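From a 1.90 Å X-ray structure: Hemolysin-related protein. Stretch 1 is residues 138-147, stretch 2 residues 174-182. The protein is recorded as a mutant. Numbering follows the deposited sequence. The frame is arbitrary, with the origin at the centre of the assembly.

Stretch 1 (138-147) KSASGWRSVG
Stretch 2 174-182: GLLFSHDWA

A small two-point contact, burying 337 Å² over both sides, joins a mostly loop segment to a strand and the loop that follows it through a serine pair and one well-packed tryptophan, with waters between. Stretch 1 has a 3-10 segment at 143-145; stretch 2 is strand over 174-178. In register, Ser139 CA lies 6.1 Å from Ser178 CA, and Arg144 CA 5.0 Å from Trp181 CA, so the two chains run in the same general sense between these points. At the first point both serines point toward the other stretch, Ser139 with chi1 t and Ser178 with chi1 m, and their OG atoms hydrogen-bond at 2.6 Å; Ser139 CB also meets Leu175 CD2 (t, p) at 3.9 Å. At the second, Trp181 (phi/psi -50/131, chi1 174°, chi2 75°) points toward stretch 1 and donates from NE1 to Val146 O (2.8 Å, 153°), so its polar atom is satisfied within the packing. Trp143 (chi1 67°, chi2 -94°) starts sideways but brings its ring edge onto the face of Trp181, CZ3 to CD2 3.8 Å, planes at 69°. Ser145 OG, receiving Lys138 NZ (2.8 Å), donates to Gly142 O (2.8 Å), bracing the turn; Gly142 has positive phi (72°). Water 1 links Ser139 OG (2.7 Å) to His179 O (3.1 Å); water 2 donates to Arg144 O (3.1 Å) and weakly to His179 O (3.3 Å). Arg144 is modelled only to CB.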

# COMPACT_ATOMS: atom_id res chain seq x y z
N LYS A 138 16.52 11.26 -22.79
CA LYS A 138 16.84 11.17 -21.37
C LYS A 138 17.73 12.33 -20.93
O LYS A 138 18.44 12.96 -21.72
CB LYS A 138 17.54 9.84 -21.07
CG LYS A 138 16.62 8.63 -21.19
CD LYS A 138 17.30 7.34 -20.77
CE LYS A 138 18.43 6.98 -21.70
NZ LYS A 138 19.01 5.64 -21.36
N SER A 139 17.71 12.58 -19.62
CA SER A 139 18.57 13.60 -19.03
C SER A 139 20.03 13.15 -19.04
O SER A 139 20.91 13.91 -19.45
CB SER A 139 18.11 13.89 -17.60
OG SER A 139 18.94 14.87 -17.00
N ALA A 140 20.30 11.94 -18.58
CA ALA A 140 21.65 11.43 -18.46
C ALA A 140 21.90 10.37 -19.53
O ALA A 140 21.01 9.99 -20.28
CB ALA A 140 21.89 10.87 -17.06
N SER A 141 23.14 9.90 -19.58
CA SER A 141 23.51 8.85 -20.51
C SER A 141 24.22 7.74 -19.75
O SER A 141 24.74 7.94 -18.65
CB SER A 141 24.41 9.39 -21.64
OG SER A 141 25.39 10.26 -21.11
N GLY A 142 24.21 6.55 -20.35
CA GLY A 142 24.91 5.44 -19.76
C GLY A 142 24.24 4.91 -18.50
O GLY A 142 23.01 5.01 -18.32
N TRP A 143 25.06 4.34 -17.62
CA TRP A 143 24.51 3.68 -16.44
C TRP A 143 23.74 4.66 -15.55
O TRP A 143 22.81 4.25 -14.85
CB TRP A 143 25.63 3.00 -15.64
CG TRP A 143 26.59 3.95 -15.01
CD1 TRP A 143 27.77 4.38 -15.53
CD2 TRP A 143 26.46 4.59 -13.73
NE1 TRP A 143 28.39 5.25 -14.66
CE2 TRP A 143 27.60 5.39 -13.55
CE3 TRP A 143 25.49 4.55 -12.73
CZ2 TRP A 143 27.80 6.16 -12.41
CZ3 TRP A 143 25.69 5.32 -11.59
CH2 TRP A 143 26.83 6.11 -11.44
N ARG A 144 24.09 5.95 -15.60
CA ARG A 144 23.41 6.94 -14.77
C ARG A 144 21.96 7.18 -15.19
O ARG A 144 21.23 7.87 -14.46
CB ARG A 144 24.18 8.26 -14.80
N SER A 145 21.53 6.64 -16.32
CA SER A 145 20.17 6.83 -16.81
C SER A 145 19.32 5.57 -16.68
O SER A 145 18.21 5.53 -17.22
CB SER A 145 20.19 7.28 -18.27
OG SER A 145 20.58 6.22 -19.14
N VAL A 146 19.81 4.56 -15.98
CA VAL A 146 19.17 3.25 -15.91
C VAL A 146 18.77 2.98 -14.46
O VAL A 146 19.61 3.04 -13.55
CB VAL A 146 20.10 2.14 -16.43
CG1 VAL A 146 19.50 0.76 -16.19
CG2 VAL A 146 20.39 2.35 -17.91
N GLY A 147 17.50 2.66 -14.26
CA GLY A 147 17.03 2.25 -12.95
C GLY A 147 15.57 1.88 -13.00
O GLY A 147 15.02 1.59 -14.07
N GLY A 174 8.01 15.25 -22.27
CA GLY A 174 9.37 14.83 -22.02
C GLY A 174 9.92 15.28 -20.67
O GLY A 174 9.16 15.48 -19.72
N LEU A 175 11.23 15.46 -20.60
CA LEU A 175 11.91 15.72 -19.33
C LEU A 175 11.31 16.94 -18.64
O LEU A 175 11.19 18.02 -19.23
CB LEU A 175 13.40 15.94 -19.58
CG LEU A 175 14.28 16.24 -18.37
CD1 LEU A 175 14.35 15.03 -17.46
CD2 LEU A 175 15.67 16.66 -18.82
N LEU A 176 10.96 16.77 -17.36
CA LEU A 176 10.45 17.85 -16.51
C LEU A 176 11.52 18.39 -15.57
O LEU A 176 11.66 19.61 -15.43
CB LEU A 176 9.24 17.36 -15.70
CG LEU A 176 8.01 16.98 -16.51
CD1 LEU A 176 6.95 16.37 -15.60
CD2 LEU A 176 7.44 18.20 -17.23
N PHE A 177 12.25 17.51 -14.89
CA PHE A 177 13.41 17.91 -14.12
C PHE A 177 14.35 16.73 -13.99
O PHE A 177 13.93 15.57 -14.03
CB PHE A 177 13.04 18.49 -12.74
CG PHE A 177 12.56 17.48 -11.70
CD1 PHE A 177 11.21 17.25 -11.50
CD2 PHE A 177 13.47 16.86 -10.85
CE1 PHE A 177 10.77 16.37 -10.52
CE2 PHE A 177 13.03 15.97 -9.87
CZ PHE A 177 11.68 15.73 -9.70
N SER A 178 15.64 17.05 -13.86
CA SER A 178 16.73 16.09 -13.77
C SER A 178 17.15 15.89 -12.32
O SER A 178 17.06 16.80 -11.49
CB SER A 178 17.95 16.56 -14.57
OG SER A 178 17.65 16.83 -15.92
N HIS A 179 17.65 14.69 -12.03
CA HIS A 179 18.33 14.45 -10.76
C HIS A 179 19.42 13.40 -10.97
O HIS A 179 19.43 12.67 -11.97
CB HIS A 179 17.36 14.03 -9.63
CG HIS A 179 16.53 12.82 -9.93
ND1 HIS A 179 17.06 11.55 -10.00
CD2 HIS A 179 15.20 12.68 -10.13
CE1 HIS A 179 16.09 10.68 -10.26
NE2 HIS A 179 14.95 11.35 -10.34
N ASP A 180 20.36 13.38 -10.02
CA ASP A 180 21.42 12.39 -10.01
C ASP A 180 20.84 10.98 -10.00
O ASP A 180 19.71 10.75 -9.56
CB ASP A 180 22.31 12.56 -8.77
CG ASP A 180 23.15 13.83 -8.82
OD1 ASP A 180 23.49 14.27 -9.94
OD2 ASP A 180 23.48 14.37 -7.75
N TRP A 181 21.65 10.03 -10.45
CA TRP A 181 21.20 8.65 -10.58
C TRP A 181 20.53 8.15 -9.30
O TRP A 181 21.08 8.28 -8.20
CB TRP A 181 22.37 7.74 -10.92
CG TRP A 181 21.99 6.29 -10.91
CD1 TRP A 181 21.26 5.63 -11.85
CD2 TRP A 181 22.31 5.33 -9.91
NE1 TRP A 181 21.11 4.31 -11.50
CE2 TRP A 181 21.74 4.10 -10.31
CE3 TRP A 181 23.03 5.38 -8.71
CZ2 TRP A 181 21.87 2.94 -9.55
CZ3 TRP A 181 23.15 4.23 -7.96
CH2 TRP A 181 22.58 3.02 -8.39
N ALA A 182 19.35 7.57 -9.47
CA ALA A 182 18.64 6.95 -8.37
C ALA A 182 18.10 5.59 -8.83
O ALA A 182 17.33 5.54 -9.79
CB ALA A 182 17.50 7.84 -7.88
O HOH W 1 20.13 13.72 -14.85
O HOH W 2 21.67 10.77 -13.49